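Local atomic coordinates of coatomer subunit delta (Saccharomyces cerevisiae, PDB entry 5FJZ), a protein that serves as the delta subunit of the coatomer vesicle coat, which probably returns dilysine-tagged proteins from Golgi to ER, and interacts with Dsl1. Residues A[55-60]-A[85-90]; A[137-142]-A[206-211]; A[161-166]-A[188-193]. One frame throughout, in Å; residues are numbered along the deposited sequence.

In the fold
The three contacts sample the two ends of the elongated mu-homology domain of delta-COP. Contact 1 lies about 50 Å, centre to centre, from contact 2 and about 47 Å from contact 3, on the opposite side of the chain's centre. Contacts 1 and 2 both pair antiparallel strands through backbone hydrogen bonds, but contact 1 is buried and rests on aliphatic side chains and a lysine tail, whereas contact 2 adds an aromatic ring and a threonine–aspartate bond. Contacts 2 and 3 are only partly buried. Contact 3, nested within the loop that contact 2 closes, touches it where I209 and E210 pack on V161 and P163; it joins a loop to a strand start and also meets a second subunit and the bound peptide.

Contact 1: A[55-60]-A[85-90]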
loop_
_atom_site.group_PDB
_atom_site.type_symbol
_atom_site.label_atom_id
_atom_site.label_comp_id
_atom_site.label_asym_id
_atom_site.label_seq_id
_atom_site.Cartn_x
_atom_site.Cartn_y
_atom_site.Cartn_z
ATOM N N ASN A 55 8.472 13.934 -31.599
ATOM C CA ASN A 55 9.429 14.144 -30.569
ATOM C C ASN A 55 9.159 15.472 -29.893
ATOM O O ASN A 55 8.609 16.400 -30.493
ATOM C CB ASN A 55 10.876 14.227 -31.085
ATOM C CG ASN A 55 11.467 12.888 -31.539
ATOM O OD1 ASN A 55 10.884 11.779 -31.417
ATOM N ND2 ASN A 55 12.625 13.002 -32.109
ATOM N N LEU A 56 9.465 15.559 -28.600
ATOM C CA LEU A 56 9.105 16.763 -27.805
ATOM C C LEU A 56 10.387 17.482 -27.538
ATOM O O LEU A 56 11.337 16.849 -27.188
ATOM C CB LEU A 56 8.555 16.345 -26.424
ATOM C CG LEU A 56 7.107 15.912 -26.234
ATOM C CD1 LEU A 56 6.435 15.235 -27.403
ATOM C CD2 LEU A 56 6.946 15.126 -24.932
ATOM N N LYS A 57 10.410 18.804 -27.739
ATOM C CA LYS A 57 11.592 19.593 -27.395
ATOM C C LYS A 57 11.259 20.353 -26.140
ATOM O O LYS A 57 10.312 21.107 -26.120
ATOM C CB LYS A 57 11.983 20.602 -28.484
ATOM C CG LYS A 57 12.884 20.039 -29.564
ATOM C CD LYS A 57 13.244 21.121 -30.594
ATOM C CE LYS A 57 13.803 20.524 -31.886
ATOM N NZ LYS A 57 13.645 21.499 -33.001
ATOM N N LEU A 58 12.039 20.134 -25.088
ATOM C CA LEU A 58 11.795 20.874 -23.862
ATOM C C LEU A 58 12.297 22.297 -24.019
ATOM O O LEU A 58 13.223 22.524 -24.782
ATOM C CB LEU A 58 12.515 20.207 -22.732
ATOM C CG LEU A 58 12.213 18.690 -22.470
ATOM C CD1 LEU A 58 12.892 18.148 -21.284
ATOM C CD2 LEU A 58 10.739 18.435 -22.306
ATOM N N ALA A 59 11.748 23.214 -23.226
ATOM C CA ALA A 59 12.148 24.653 -23.259
ATOM C C ALA A 59 13.638 24.836 -22.989
ATOM O O ALA A 59 14.309 24.088 -22.239
ATOM C CB ALA A 59 11.396 25.479 -22.250
ATOM N N ASP A 60 14.205 25.772 -23.740
ATOM C CA ASP A 60 15.652 25.988 -23.706
ATOM C C ASP A 60 16.072 26.419 -22.297
ATOM O O ASP A 60 17.239 26.222 -21.885
ATOM C CB ASP A 60 15.986 27.064 -24.721
ATOM C CG ASP A 60 16.019 26.550 -26.154
ATOM O OD1 ASP A 60 16.581 25.431 -26.348
ATOM O OD2 ASP A 60 15.555 27.279 -27.080
ATOM N N THR A 85 20.231 17.130 -26.205
ATOM C CA THR A 85 19.457 18.176 -26.886
ATOM C C THR A 85 18.105 18.523 -26.286
ATOM O O THR A 85 17.349 19.279 -26.923
ATOM C CB THR A 85 19.108 17.745 -28.341
ATOM O OG1 THR A 85 19.408 16.360 -28.486
ATOM C CG2 THR A 85 19.913 18.547 -29.368
ATOM N N LYS A 86 17.780 17.978 -25.105
ATOM C CA LYS A 86 16.500 18.268 -24.415
ATOM C C LYS A 86 15.328 17.766 -25.188
ATOM O O LYS A 86 14.301 18.441 -25.272
ATOM C CB LYS A 86 16.415 19.778 -24.115
ATOM C CG LYS A 86 17.661 20.319 -23.429
ATOM C CD LYS A 86 17.542 21.800 -22.996
ATOM C CE LYS A 86 18.936 22.378 -22.635
ATOM N NZ LYS A 86 18.818 23.720 -21.964
ATOM N N LEU A 87 15.551 16.634 -25.824
ATOM C CA LEU A 87 14.615 16.008 -26.780
ATOM C C LEU A 87 14.053 14.759 -26.156
ATOM O O LEU A 87 14.758 14.051 -25.481
ATOM C CB LEU A 87 15.379 15.672 -28.048
ATOM C CG LEU A 87 14.484 15.434 -29.250
ATOM C CD1 LEU A 87 13.776 16.732 -29.672
ATOM C CD2 LEU A 87 15.388 14.880 -30.353
ATOM N N ILE A 88 12.736 14.630 -26.200
ATOM C CA ILE A 88 12.081 13.399 -25.775
ATOM C C ILE A 88 11.777 12.643 -27.075
ATOM O O ILE A 88 10.967 13.118 -27.857
ATOM C CB ILE A 88 10.775 13.704 -25.012
ATOM C CG1 ILE A 88 11.046 14.443 -23.685
ATOM C CG2 ILE A 88 9.982 12.457 -24.711
ATOM C CD1 ILE A 88 11.969 13.723 -22.723
ATOM N N SER A 89 12.334 11.447 -27.173
ATOM C CA SER A 89 12.321 10.623 -28.398
ATOM C C SER A 89 12.445 9.181 -27.964
ATOM O O SER A 89 13.043 8.892 -26.918
ATOM C CB SER A 89 13.492 11.000 -29.306
ATOM O OG SER A 89 14.740 10.547 -28.752
ATOM N N LEU A 90 11.925 8.248 -28.771
ATOM C CA LEU A 90 12.040 6.804 -28.453
ATOM C C LEU A 90 13.449 6.249 -28.617
ATOM O O LEU A 90 14.178 6.669 -29.494
ATOM C CB LEU A 90 11.034 6.010 -29.294
ATOM C CG LEU A 90 9.589 6.313 -28.907
ATOM C CD1 LEU A 90 8.645 5.757 -29.940
ATOM C CD2 LEU A 90 9.254 5.726 -27.548
#
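L56 and I88 form an antiparallel hydrogen-bonded pair, and K57 and L87 the non-hydrogen-bonded pair next to it, as 55-60 and 86-89 run in almost exactly opposite directions. The two bonds of the first pair are L56 N to I88 O at 3.0 Å and I88 N to L56 O at 2.8 Å. A third, from L58 N to K86 O at 2.8 Å, is nearly straight (172°) and carries the pairing back to the point where the chain leaves helix 79-85, K86 having a positive phi of 65°. On one face, L56 CB meets I88 CB at 3.7 Å, and L58 CD2 comes within 4.2 Å of I88 CG1. This apolar face is covered by F82 of that helix and by L42 of strand 33-46. Strand 87-88 is an outer strand of a small three-stranded antiparallel sheet of the mu-homology domain, with strand 54-58 in the middle and 241-246 along its far side. On the face of K57 and L87, packing is tight, with K57 CG 3.4 Å from L87 CD1, while the remainder of the lysine leads off. The extended side chain of K86 passes A59 and sets NZ 3.0 Å from D60 O, above the carbonyl plane; NZ is also hydrogen-bonded to I62 O, so two backbone oxygens hold the ammonium group.

Contact 2: A[137-142]-A[206-211]; sequences GFDVII and AFTIEA
F138 and I209 exchange both of their backbone bonds, F138 N to I209 O at 2.9 Å and I209 N to F138 O at 3.0 Å. V140 and F207 repeat the pattern two residues on, giving two antiparallel hydrogen-bonded pairs; between them D139 faces T208 in a non-hydrogen-bonded pair. CA-H...O contacts, such as T208 CA to F138 O, fill in the ladder.

The polar side-chain bond belongs to that middle pair. T208 OG1 donates to D139 OD1 at 2.6 Å, meeting the carboxylate on its anti side and 33° out of its plane, with the two side chains lying side by side. The same hydroxyl is hydrogen-bonded to N170 ND2, which is likely to hold its rotation.

Apolar contacts centre on the F207 ring. V140 CB sits over one face, 4.0 Å from the ring centroid and shifted toward the rim, a CH-pi contact, and V140 CG1 touches CZ of F207 at 3.7 Å. I142 CD1 comes to the ring's edge in its plane, 3.9 Å from CE1 of F207. The ring reaches these neighbours with its CG between backbone N and carbonyl carbon (chi1 56°). At the far end, F138 turns its ring edge to A211, CE1 lying 3.5 Å from A211 O.

F207 and I209 also pack on I159, and I142 on F157, both of strand 155-159. The pairing of 137-146 with 202-210 thus forms the middle of a four-stranded sheet packed on strand 155-159 of the large mixed sheet, consistent with the beta-sandwich build of adaptor mu-homology domains.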
loop_
_atom_site.group_PDB
_atom_site.type_symbol
_atom_site.label_atom_id
_atom_site.label_comp_id
_atom_site.label_asym_id
_atom_site.label_seq_id
_atom_site.Cartn_x
_atom_site.Cartn_y
_atom_site.Cartn_z
ATOM N N GLY A 137 -11.446 23.666 24.598
ATOM C CA GLY A 137 -10.528 23.501 23.472
ATOM C C GLY A 137 -9.784 24.775 23.211
ATOM O O GLY A 137 -9.370 25.433 24.159
ATOM N N PHE A 138 -9.543 25.050 21.938
ATOM C CA PHE A 138 -8.477 25.940 21.580
ATOM C C PHE A 138 -8.790 26.935 20.477
ATOM O O PHE A 138 -9.516 26.657 19.556
ATOM C CB PHE A 138 -7.234 25.117 21.219
ATOM C CG PHE A 138 -6.728 24.216 22.334
ATOM C CD1 PHE A 138 -7.286 22.980 22.533
ATOM C CD2 PHE A 138 -5.714 24.648 23.209
ATOM C CE1 PHE A 138 -6.879 22.154 23.565
ATOM C CE2 PHE A 138 -5.262 23.816 24.229
ATOM C CZ PHE A 138 -5.869 22.573 24.416
ATOM N N ASP A 139 -8.205 28.133 20.618
ATOM C CA ASP A 139 -8.265 29.183 19.660
ATOM C C ASP A 139 -6.980 29.034 18.817
ATOM O O ASP A 139 -5.849 29.112 19.311
ATOM C CB ASP A 139 -8.350 30.604 20.287
ATOM C CG ASP A 139 -9.620 30.853 21.083
ATOM O OD1 ASP A 139 -10.692 30.264 20.872
ATOM O OD2 ASP A 139 -9.579 31.703 21.973
ATOM N N VAL A 140 -7.172 28.668 17.559
ATOM C CA VAL A 140 -6.126 28.398 16.645
ATOM C C VAL A 140 -5.995 29.461 15.632
ATOM O O VAL A 140 -7.003 29.920 15.072
ATOM C CB VAL A 140 -6.407 27.073 15.879
ATOM C CG1 VAL A 140 -5.290 26.749 14.918
ATOM C CG2 VAL A 140 -6.598 25.918 16.870
ATOM N N ILE A 141 -4.754 29.799 15.287
ATOM C CA ILE A 141 -4.479 30.646 14.172
ATOM C C ILE A 141 -3.444 29.949 13.272
ATOM O O ILE A 141 -2.358 29.565 13.712
ATOM C CB ILE A 141 -3.899 32.048 14.630
ATOM C CG1 ILE A 141 -4.910 32.783 15.500
ATOM C CG2 ILE A 141 -3.463 32.873 13.411
ATOM C CD1 ILE A 141 -4.473 34.172 16.005
ATOM N N ILE A 142 -3.830 29.773 12.040
ATOM C CA ILE A 142 -2.940 29.285 11.021
ATOM C C ILE A 142 -2.591 30.456 10.141
ATOM O O ILE A 142 -3.437 31.018 9.401
ATOM C CB ILE A 142 -3.600 28.157 10.132
ATOM C CG1 ILE A 142 -4.071 27.022 11.001
ATOM C CG2 ILE A 142 -2.514 27.652 9.148
ATOM C CD1 ILE A 142 -4.929 25.950 10.283
ATOM N N ALA A 206 -8.409 31.638 11.378
ATOM C CA ALA A 206 -8.556 31.558 12.777
ATOM C C ALA A 206 -9.873 30.946 13.177
ATOM O O ALA A 206 -10.921 31.282 12.610
ATOM C CB ALA A 206 -8.392 33.011 13.386
ATOM N N PHE A 207 -9.834 30.049 14.139
ATOM C CA PHE A 207 -11.032 29.341 14.595
ATOM C C PHE A 207 -10.841 28.802 15.949
ATOM O O PHE A 207 -9.704 28.701 16.442
ATOM C CB PHE A 207 -11.425 28.239 13.567
ATOM C CG PHE A 207 -10.323 27.298 13.311
ATOM C CD1 PHE A 207 -9.254 27.649 12.473
ATOM C CD2 PHE A 207 -10.238 26.162 13.990
ATOM C CE1 PHE A 207 -8.179 26.767 12.280
ATOM C CE2 PHE A 207 -9.167 25.300 13.829
ATOM C CZ PHE A 207 -8.141 25.597 12.945
ATOM N N THR A 208 -11.957 28.388 16.568
ATOM C CA THR A 208 -11.956 27.710 17.785
ATOM C C THR A 208 -12.525 26.302 17.609
ATOM O O THR A 208 -13.535 26.147 16.987
ATOM C CB THR A 208 -12.842 28.484 18.801
ATOM O OG1 THR A 208 -12.330 29.830 18.941
ATOM C CG2 THR A 208 -12.757 27.824 20.152
ATOM N N ILE A 209 -11.833 25.351 18.142
ATOM C CA ILE A 209 -12.162 23.946 17.978
ATOM C C ILE A 209 -11.908 23.236 19.271
ATOM O O ILE A 209 -10.940 23.511 19.978
ATOM C CB ILE A 209 -11.351 23.316 16.790
ATOM C CG1 ILE A 209 -11.873 21.911 16.455
ATOM C CG2 ILE A 209 -9.863 23.267 17.095
ATOM C CD1 ILE A 209 -11.338 21.396 15.082
ATOM N N GLU A 210 -12.775 22.268 19.604
ATOM C CA GLU A 210 -12.581 21.396 20.789
ATOM C C GLU A 210 -11.517 20.332 20.568
ATOM O O GLU A 210 -11.535 19.693 19.544
ATOM C CB GLU A 210 -13.860 20.634 21.133
ATOM C CG GLU A 210 -14.938 21.449 21.810
ATOM C CD GLU A 210 -16.092 20.576 22.283
ATOM O OE1 GLU A 210 -16.174 19.384 21.863
ATOM O OE2 GLU A 210 -16.913 21.085 23.079
ATOM N N ALA A 211 -10.633 20.140 21.545
ATOM C CA ALA A 211 -9.700 19.067 21.571
ATOM C C ALA A 211 -9.335 18.803 23.008
ATOM O O ALA A 211 -9.401 19.710 23.837
ATOM C CB ALA A 211 -8.430 19.465 20.795
#

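Contact 3: A[161-166]-A[188-193]; sequences VFPQEP and MGTSIK
The F162 ring receives G189 over one face and M188 at its edge. G189 CA stands 4.1 Å from the ring centroid, 28° off the ring normal, in a CH-pi contact. M188 CG lies in the ring plane, 3.8 Å from CZ of F162; it is placed anti to its own backbone N (chi1 -176°), and the two side chains cross at about a right angle. G189 has backbone angles at which a side chain would jam against the carbonyl O of the residue before. An alanine in place of F162 would probably open a gap beside G189 CA and M188 CG and leave both without their aromatic partner. Next along, T190 OG1 donates to V161 O at 2.7 Å, tilted out of the carbonyl plane, and P163 CD packs 3.3 Å from that same T190 OG1. Q102 NE2 of a second subunit also bonds this hydroxyl, so it is gripped from both chains. F162 further packs on P98 of that subunit and on an aromatic side chain of bound peptide. The contact thus ties the loop after strand 155-159 to the start of its antiparallel neighbour 190-194 in the mixed sheet of the mu-homology domain, where a second subunit and the bound peptide also pack.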
loop_
_atom_site.group_PDB
_atom_site.type_symbol
_atom_site.label_atom_id
_atom_site.label_comp_id
_atom_site.label_asym_id
_atom_site.label_seq_id
_atom_site.Cartn_x
_atom_site.Cartn_y
_atom_site.Cartn_z
ATOM N N VAL A 161 -9.178 15.982 14.670
ATOM C CA VAL A 161 -10.033 15.861 15.826
ATOM C C VAL A 161 -11.435 15.813 15.297
ATOM O O VAL A 161 -11.698 16.201 14.153
ATOM C CB VAL A 161 -9.811 16.999 16.854
ATOM C CG1 VAL A 161 -8.451 16.922 17.448
ATOM C CG2 VAL A 161 -10.051 18.336 16.262
ATOM N N PHE A 162 -12.340 15.285 16.102
ATOM C CA PHE A 162 -13.748 15.207 15.710
ATOM C C PHE A 162 -14.583 15.786 16.865
ATOM O O PHE A 162 -14.957 15.024 17.770
ATOM C CB PHE A 162 -14.181 13.713 15.547
ATOM C CG PHE A 162 -13.508 13.006 14.398
ATOM C CD1 PHE A 162 -12.217 12.558 14.541
ATOM C CD2 PHE A 162 -14.101 12.930 13.188
ATOM C CE1 PHE A 162 -11.542 11.985 13.474
ATOM C CE2 PHE A 162 -13.437 12.397 12.101
ATOM C CZ PHE A 162 -12.162 11.906 12.250
ATOM N N PRO A 163 -14.799 17.099 16.887
ATOM C CA PRO A 163 -15.312 17.648 18.146
ATOM C C PRO A 163 -16.814 17.456 18.265
ATOM O O PRO A 163 -17.490 17.431 17.245
ATOM C CB PRO A 163 -14.965 19.143 18.048
ATOM C CG PRO A 163 -14.655 19.411 16.618
ATOM C CD PRO A 163 -14.233 18.134 15.987
ATOM N N GLN A 164 -17.306 17.324 19.496
ATOM C CA GLN A 164 -18.760 17.329 19.774
ATOM C C GLN A 164 -19.337 18.659 19.247
ATOM O O GLN A 164 -20.175 18.662 18.333
ATOM C CB GLN A 164 -19.019 17.083 21.285
ATOM C CG GLN A 164 -18.652 15.684 21.757
ATOM C CD GLN A 164 -19.653 14.625 21.281
ATOM O OE1 GLN A 164 -20.822 14.591 21.712
ATOM N NE2 GLN A 164 -19.186 13.724 20.419
ATOM N N GLU A 165 -18.751 19.779 19.668
ATOM C CA GLU A 165 -19.308 21.127 19.345
ATOM C C GLU A 165 -18.899 21.582 17.948
ATOM O O GLU A 165 -17.806 21.267 17.527
ATOM C CB GLU A 165 -18.770 22.100 20.401
ATOM C CG GLU A 165 -19.320 23.518 20.395
ATOM C CD GLU A 165 -20.762 23.608 20.856
ATOM O OE1 GLU A 165 -21.301 22.640 21.451
ATOM O OE2 GLU A 165 -21.364 24.693 20.644
ATOM N N PRO A 166 -19.732 22.376 17.263
ATOM C CA PRO A 166 -19.321 23.015 16.002
ATOM C C PRO A 166 -18.073 23.890 16.093
ATOM O O PRO A 166 -17.889 24.609 17.071
ATOM C CB PRO A 166 -20.473 23.922 15.620
ATOM C CG PRO A 166 -21.605 23.651 16.567
ATOM C CD PRO A 166 -21.146 22.651 17.595
ATOM N N MET A 188 -8.145 12.760 7.422
ATOM C CA MET A 188 -8.912 12.445 8.580
ATOM C C MET A 188 -9.067 13.649 9.538
ATOM O O MET A 188 -8.079 14.224 9.996
ATOM C CB MET A 188 -8.193 11.359 9.338
ATOM C CG MET A 188 -8.977 10.869 10.559
ATOM S SD MET A 188 -7.911 10.306 11.891
ATOM C CE MET A 188 -6.849 9.133 10.997
ATOM N N GLY A 189 -10.308 13.918 9.941
ATOM C CA GLY A 189 -10.588 14.934 10.999
ATOM C C GLY A 189 -11.555 15.943 10.455
ATOM O O GLY A 189 -12.422 15.627 9.648
ATOM N N THR A 190 -11.417 17.170 10.930
ATOM C CA THR A 190 -12.313 18.254 10.589
ATOM C C THR A 190 -11.635 19.224 9.604
ATOM O O THR A 190 -10.526 19.646 9.822
ATOM C CB THR A 190 -12.695 18.968 11.890
ATOM O OG1 THR A 190 -13.234 17.996 12.811
ATOM C CG2 THR A 190 -13.680 20.101 11.614
ATOM N N SER A 191 -12.327 19.566 8.529
ATOM C CA SER A 191 -11.751 20.270 7.401
ATOM C C SER A 191 -12.425 21.621 7.195
ATOM O O SER A 191 -13.671 21.733 7.163
ATOM C CB SER A 191 -11.830 19.494 6.097
ATOM O OG SER A 191 -11.013 18.321 6.184
ATOM N N ILE A 192 -11.595 22.626 6.996
ATOM C CA ILE A 192 -12.031 24.029 6.775
ATOM C C ILE A 192 -11.464 24.501 5.484
ATOM O O ILE A 192 -10.251 24.442 5.252
ATOM C CB ILE A 192 -11.570 25.020 7.919
ATOM C CG1 ILE A 192 -12.104 24.535 9.240
ATOM C CG2 ILE A 192 -12.059 26.432 7.519
ATOM C CD1 ILE A 192 -11.414 25.161 10.477
ATOM N N LYS A 193 -12.311 25.037 4.634
ATOM C CA LYS A 193 -11.889 25.513 3.373
ATOM C C LYS A 193 -11.858 26.974 3.332
ATOM O O LYS A 193 -12.798 27.626 3.775
ATOM C CB LYS A 193 -12.879 25.068 2.320
ATOM C CG LYS A 193 -12.644 25.555 0.900
ATOM C CD LYS A 193 -13.257 24.605 -0.157
ATOM C CE LYS A 193 -14.477 25.178 -0.816
ATOM N NZ LYS A 193 -15.566 25.540 0.103
#